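Mannonate dehydratase (Streptococcus suis, PDB 3BDK) probably catalyses the manganese- or iron-dependent dehydration of D-mannonate to 2-dehydro-3-deoxy-D-gluconate in pentose and glucuronate interconversion. Local coordinates at residues I80-K93 against I118-D130. Numbering follows the deposited sequence.
Sequences ITVIESIPVHEDIK and IPVVCYNFMPVFD. With DNO (D-mannose), chain C.
With CG turned opposite its carbonyl carbon (chi1 -81°) and the chain extended beyond it, Lys-93 runs past Phe-125: its CG lies over the ring centre in a CH-pi contact, 4.0 Å from the centroid. NZ then donates a hydrogen bond to Met-126 O (2.8 Å), approaching from above that carbonyl's plane. A lysine suits both tasks, apolar along its stem and charged at its end. NZ also makes a weak hydrogen bond to Asn-124 OD1 and a long salt bridge to Asp-130 OD2. Asn-124 divides its amide: OD1 accepts from Met-126 N, an Asx turn, while ND2 donates to Asp-130 OD2 (2.7 Å), steadying a carboxylate that lines the D-mannose pocket. The short helix 90-93 and the loop 124-130 follow neighbouring parallel strands, 80-84 and 120-123, of the xylose isomerase-like TIM barrel, joined by a helical crossover. Ile-83 N donates to Val-120 O (2.8 Å), and Ile-83 O accepts from Cys-122 N (3.0 Å). Beta-branched residues fill both sides of this pair: Val-82 lies alongside Val-120, whereas Ile-118 CG2 meets Ile-80 CG2 (3.5 Å) and Ile-83 CG1. Near the C-terminal ends of the barrel strands, Cys-122 SG packs against the carboxylate of Glu-84, which Arg-328 holds by a salt bridge close to the manganese.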
loop_
_atom_site.group_PDB
_atom_site.type_symbol
_atom_site.label_atom_id
_atom_site.label_comp_id
_atom_site.label_asym_id
_atom_site.label_seq_id
_atom_site.Cartn_x
_atom_site.Cartn_y
_atom_site.Cartn_z
ATOM N N ILE A 80 5.145 -18.943 -9.969
ATOM C CA ILE A 80 4.424 -19.663 -8.905
ATOM C C ILE A 80 5.326 -19.969 -7.710
ATOM O O ILE A 80 6.344 -20.644 -7.852
ATOM C CB ILE A 80 3.848 -20.981 -9.381
ATOM C CG1 ILE A 80 3.259 -20.840 -10.793
ATOM C CG2 ILE A 80 2.843 -21.480 -8.352
ATOM C CD1 ILE A 80 1.728 -20.845 -10.872
ATOM N N THR A 81 4.939 -19.481 -6.537
ATOM C CA THR A 81 5.725 -19.657 -5.318
ATOM C C THR A 81 5.060 -20.654 -4.355
ATOM O O THR A 81 5.721 -21.202 -3.462
ATOM C CB THR A 81 5.937 -18.297 -4.607
ATOM O OG1 THR A 81 6.702 -18.469 -3.404
ATOM C CG2 THR A 81 4.597 -17.645 -4.274
ATOM N N VAL A 82 3.753 -20.868 -4.560
ATOM C CA VAL A 82 2.870 -21.617 -3.665
ATOM C C VAL A 82 1.601 -21.949 -4.429
ATOM O O VAL A 82 1.153 -21.164 -5.256
ATOM C CB VAL A 82 2.423 -20.764 -2.444
ATOM C CG1 VAL A 82 1.368 -21.504 -1.617
ATOM C CG2 VAL A 82 3.607 -20.352 -1.566
ATOM N N ILE A 83 1.013 -23.103 -4.147
ATOM C CA ILE A 83 -0.282 -23.443 -4.720
ATOM C C ILE A 83 -1.355 -23.333 -3.652
ATOM O O ILE A 83 -1.265 -23.974 -2.608
ATOM C CB ILE A 83 -0.271 -24.848 -5.368
ATOM C CG1 ILE A 83 0.478 -24.776 -6.703
ATOM C CG2 ILE A 83 -1.701 -25.395 -5.564
ATOM C CD1 ILE A 83 0.502 -26.050 -7.478
ATOM N N GLU A 84 -2.357 -22.496 -3.893
ATOM C CA GLU A 84 -3.388 -22.331 -2.899
ATOM C C GLU A 84 -4.438 -23.362 -3.139
ATOM O O GLU A 84 -5.429 -23.148 -3.856
ATOM C CB GLU A 84 -4.007 -20.950 -2.862
ATOM C CG GLU A 84 -4.880 -20.769 -1.625
ATOM C CD GLU A 84 -4.170 -20.079 -0.467
ATOM O OE1 GLU A 84 -2.980 -19.722 -0.596
ATOM O OE2 GLU A 84 -4.820 -19.859 0.575
ATOM N N SER A 85 -4.153 -24.508 -2.540
ATOM C CA SER A 85 -5.121 -25.522 -2.235
ATOM C C SER A 85 -5.240 -26.567 -3.321
ATOM O O SER A 85 -5.771 -26.315 -4.403
ATOM C CB SER A 85 -6.482 -24.916 -1.871
ATOM O OG SER A 85 -7.145 -25.717 -0.916
ATOM N N ILE A 86 -4.666 -27.725 -3.012
ATOM C CA ILE A 86 -5.234 -28.998 -3.415
ATOM C C ILE A 86 -6.190 -29.398 -2.270
ATOM O O ILE A 86 -5.746 -29.740 -1.170
ATOM C CB ILE A 86 -4.158 -30.084 -3.610
ATOM C CG1 ILE A 86 -2.971 -29.546 -4.418
ATOM C CG2 ILE A 86 -4.771 -31.312 -4.274
ATOM C CD1 ILE A 86 -1.778 -30.498 -4.470
ATOM N N PRO A 87 -7.505 -29.299 -2.514
ATOM C CA PRO A 87 -8.544 -29.627 -1.529
ATOM C C PRO A 87 -8.708 -31.113 -1.183
ATOM O O PRO A 87 -9.106 -31.917 -2.026
ATOM C CB PRO A 87 -9.831 -29.093 -2.177
ATOM C CG PRO A 87 -9.549 -29.114 -3.652
ATOM C CD PRO A 87 -8.078 -28.803 -3.782
ATOM N N VAL A 88 -8.417 -31.448 0.069
ATOM C CA VAL A 88 -8.758 -32.734 0.665
ATOM C C VAL A 88 -10.268 -33.020 0.566
ATOM O O VAL A 88 -11.085 -32.149 0.904
ATOM C CB VAL A 88 -8.336 -32.725 2.121
ATOM C CG1 VAL A 88 -8.510 -34.068 2.705
ATOM C CG2 VAL A 88 -6.885 -32.287 2.236
ATOM N N HIS A 89 -10.622 -34.218 0.079
ATOM C CA HIS A 89 -12.023 -34.649 -0.116
ATOM C C HIS A 89 -12.726 -34.846 1.236
ATOM O O HIS A 89 -12.090 -35.224 2.226
ATOM C CB HIS A 89 -12.086 -35.964 -0.956
ATOM C CG HIS A 89 -13.456 -36.290 -1.492
ATOM N ND1 HIS A 89 -14.451 -36.858 -0.721
ATOM C CD2 HIS A 89 -14.001 -36.108 -2.722
ATOM C CE1 HIS A 89 -15.549 -37.000 -1.447
ATOM N NE2 HIS A 89 -15.302 -36.552 -2.666
ATOM N N GLU A 90 -14.038 -34.609 1.282
ATOM C CA GLU A 90 -14.805 -34.832 2.516
ATOM C C GLU A 90 -14.607 -36.240 3.046
ATOM O O GLU A 90 -14.474 -36.437 4.255
ATOM C CB GLU A 90 -16.300 -34.554 2.342
ATOM C CG GLU A 90 -16.668 -33.072 2.316
ATOM C CD GLU A 90 -16.338 -32.312 3.607
ATOM O OE1 GLU A 90 -16.519 -32.869 4.712
ATOM O OE2 GLU A 90 -15.901 -31.143 3.502
ATOM N N ASP A 91 -14.578 -37.213 2.143
ATOM C CA ASP A 91 -14.389 -38.610 2.515
ATOM C C ASP A 91 -13.066 -38.845 3.228
ATOM O O ASP A 91 -12.981 -39.722 4.083
ATOM C CB ASP A 91 -14.494 -39.521 1.290
ATOM C CG ASP A 91 -15.910 -39.607 0.743
ATOM O OD1 ASP A 91 -16.867 -39.531 1.547
ATOM O OD2 ASP A 91 -16.055 -39.771 -0.493
ATOM N N ILE A 92 -12.035 -38.072 2.885
ATOM C CA ILE A 92 -10.781 -38.167 3.633
ATOM C C ILE A 92 -10.960 -37.545 5.011
ATOM O O ILE A 92 -10.557 -38.134 6.015
ATOM C CB ILE A 92 -9.572 -37.530 2.913
ATOM C CG1 ILE A 92 -9.271 -38.278 1.614
ATOM C CG2 ILE A 92 -8.341 -37.555 3.825
ATOM C CD1 ILE A 92 -8.396 -37.503 0.634
ATOM N N LYS A 93 -11.580 -36.366 5.041
ATOM C CA LYS A 93 -11.858 -35.645 6.282
ATOM C C LYS A 93 -12.699 -36.493 7.244
ATOM O O LYS A 93 -12.445 -36.488 8.452
ATOM C CB LYS A 93 -12.563 -34.308 5.991
ATOM C CG LYS A 93 -11.671 -33.129 5.551
ATOM C CD LYS A 93 -12.539 -31.942 5.107
ATOM C CE LYS A 93 -11.715 -30.761 4.596
ATOM N NZ LYS A 93 -12.544 -29.732 3.900
ATOM N N ILE A 118 7.393 -25.548 -8.220
ATOM C CA ILE A 118 6.520 -24.965 -7.190
ATOM C C ILE A 118 6.651 -25.691 -5.847
ATOM O O ILE A 118 6.194 -26.832 -5.731
ATOM C CB ILE A 118 5.038 -25.028 -7.601
ATOM C CG1 ILE A 118 4.829 -24.533 -9.035
ATOM C CG2 ILE A 118 4.197 -24.226 -6.613
ATOM C CD1 ILE A 118 3.467 -24.882 -9.630
ATOM N N PRO A 119 7.253 -25.017 -4.831
ATOM C CA PRO A 119 7.721 -25.590 -3.555
ATOM C C PRO A 119 6.762 -25.604 -2.343
ATOM O O PRO A 119 7.157 -26.064 -1.265
ATOM C CB PRO A 119 8.933 -24.717 -3.219
ATOM C CG PRO A 119 8.729 -23.430 -3.975
ATOM C CD PRO A 119 7.545 -23.573 -4.886
ATOM N N VAL A 120 5.533 -25.119 -2.497
ATOM C CA VAL A 120 4.594 -25.088 -1.372
ATOM C C VAL A 120 3.162 -25.392 -1.791
ATOM O O VAL A 120 2.702 -24.930 -2.846
ATOM C CB VAL A 120 4.635 -23.739 -0.593
ATOM C CG1 VAL A 120 3.505 -23.663 0.423
ATOM C CG2 VAL A 120 5.987 -23.538 0.117
ATOM N N VAL A 121 2.468 -26.176 -0.959
ATOM C CA VAL A 121 1.043 -26.473 -1.154
ATOM C C VAL A 121 0.232 -26.200 0.125
ATOM O O VAL A 121 0.394 -26.897 1.131
ATOM C CB VAL A 121 0.811 -27.938 -1.626
ATOM C CG1 VAL A 121 -0.666 -28.233 -1.743
ATOM C CG2 VAL A 121 1.486 -28.189 -2.958
ATOM N N CYS A 122 -0.607 -25.164 0.073
ATOM C CA CYS A 122 -1.600 -24.873 1.106
ATOM C C CYS A 122 -2.832 -25.778 0.892
ATOM O O CYS A 122 -3.053 -26.279 -0.214
ATOM C CB CYS A 122 -1.971 -23.370 1.089
ATOM S SG CYS A 122 -3.327 -22.797 2.263
ATOM N N TYR A 123 -3.605 -25.994 1.962
ATOM C CA TYR A 123 -4.800 -26.866 1.969
ATOM C C TYR A 123 -5.386 -26.802 3.384
ATOM O O TYR A 123 -4.661 -26.476 4.327
ATOM C CB TYR A 123 -4.418 -28.324 1.661
ATOM C CG TYR A 123 -3.604 -28.914 2.777
ATOM C CD1 TYR A 123 -4.181 -29.783 3.714
ATOM C CD2 TYR A 123 -2.277 -28.544 2.948
ATOM C CE1 TYR A 123 -3.434 -30.276 4.773
ATOM C CE2 TYR A 123 -1.524 -29.041 4.001
ATOM C CZ TYR A 123 -2.109 -29.902 4.909
ATOM O OH TYR A 123 -1.337 -30.382 5.937
ATOM N N ASN A 124 -6.665 -27.144 3.548
ATOM C CA ASN A 124 -7.295 -27.167 4.887
ATOM C C ASN A 124 -7.794 -28.535 5.343
ATOM O O ASN A 124 -7.786 -29.489 4.573
ATOM C CB ASN A 124 -8.442 -26.154 4.980
ATOM C CG ASN A 124 -9.750 -26.699 4.462
ATOM O OD1 ASN A 124 -10.215 -27.748 4.895
ATOM N ND2 ASN A 124 -10.364 -25.978 3.537
ATOM N N PHE A 125 -8.236 -28.610 6.599
ATOM C CA PHE A 125 -8.878 -29.806 7.146
ATOM C C PHE A 125 -10.109 -29.399 7.958
ATOM O O PHE A 125 -10.187 -29.606 9.172
ATOM C CB PHE A 125 -7.895 -30.628 7.982
ATOM C CG PHE A 125 -8.077 -32.113 7.838
ATOM C CD1 PHE A 125 -7.415 -32.815 6.832
ATOM C CD2 PHE A 125 -8.927 -32.815 8.699
ATOM C CE1 PHE A 125 -7.584 -34.195 6.694
ATOM C CE2 PHE A 125 -9.097 -34.194 8.573
ATOM C CZ PHE A 125 -8.425 -34.883 7.570
ATOM N N MET A 126 -11.072 -28.823 7.249
ATOM C CA MET A 126 -12.200 -28.177 7.850
ATOM C C MET A 126 -13.468 -28.825 7.339
ATOM O O MET A 126 -13.826 -28.688 6.168
ATOM C CB MET A 126 -12.186 -26.695 7.497
ATOM C CG MET A 126 -12.773 -25.778 8.565
ATOM S SD MET A 126 -12.930 -24.054 8.029
ATOM C CE MET A 126 -11.371 -23.829 7.153
ATOM N N PRO A 127 -14.160 -29.552 8.215
ATOM C CA PRO A 127 -15.403 -30.183 7.830
ATOM C C PRO A 127 -16.304 -29.199 7.118
ATOM O O PRO A 127 -16.342 -28.029 7.505
ATOM C CB PRO A 127 -16.018 -30.552 9.168
ATOM C CG PRO A 127 -14.851 -30.779 10.057
ATOM C CD PRO A 127 -13.791 -29.842 9.613
ATOM N N VAL A 128 -16.975 -29.679 6.068
ATOM C CA VAL A 128 -18.088 -29.014 5.397
ATOM C C VAL A 128 -17.729 -27.762 4.579
ATOM O O VAL A 128 -17.745 -27.806 3.350
ATOM C CB VAL A 128 -19.264 -28.725 6.366
ATOM C CG1 VAL A 128 -20.524 -28.419 5.586
ATOM C CG2 VAL A 128 -19.516 -29.904 7.265
ATOM N N PHE A 129 -17.425 -26.655 5.253
ATOM C CA PHE A 129 -17.114 -25.383 4.592
ATOM C C PHE A 129 -15.641 -25.058 4.768
ATOM O O PHE A 129 -15.012 -25.578 5.685
ATOM C CB PHE A 129 -17.918 -24.234 5.210
ATOM C CG PHE A 129 -19.351 -24.573 5.515
ATOM C CD1 PHE A 129 -19.721 -24.991 6.788
ATOM C CD2 PHE A 129 -20.330 -24.462 4.534
ATOM C CE1 PHE A 129 -21.051 -25.311 7.083
ATOM C CE2 PHE A 129 -21.653 -24.781 4.814
ATOM C CZ PHE A 129 -22.016 -25.208 6.097
ATOM N N ASP A 130 -15.108 -24.180 3.908
ATOM C CA ASP A 130 -13.740 -23.675 4.078
ATOM C C ASP A 130 -13.667 -22.307 4.761
ATOM O O ASP A 130 -12.583 -21.816 5.107
ATOM C CB ASP A 130 -13.030 -23.621 2.742
ATOM C CG ASP A 130 -13.048 -24.946 2.033
ATOM O OD1 ASP A 130 -13.184 -24.921 0.780
ATOM O OD2 ASP A 130 -12.938 -25.999 2.729
HETATM C C1 DNO C . -11.113 -18.199 2.781
HETATM C C2 DNO C . -10.142 -17.867 1.636
HETATM C C3 DNO C . -10.562 -18.420 0.237
HETATM C C4 DNO C . -10.845 -19.941 0.010
HETATM C C5 DNO C . -9.954 -21.003 0.723
HETATM C C6 DNO C . -9.905 -22.284 -0.119
HETATM O O1 DNO C . -10.997 -17.650 3.878
HETATM O O2 DNO C . -8.803 -18.258 1.986
HETATM O O3 DNO C . -9.566 -18.042 -0.708
HETATM O O4 DNO C . -12.235 -20.205 0.240
HETATM O O5 DNO C . -8.603 -20.567 0.947
HETATM O O6 DNO C . -10.871 -23.215 0.377
HETATM O O HOH W 1 -9.823 -29.188 1.897
#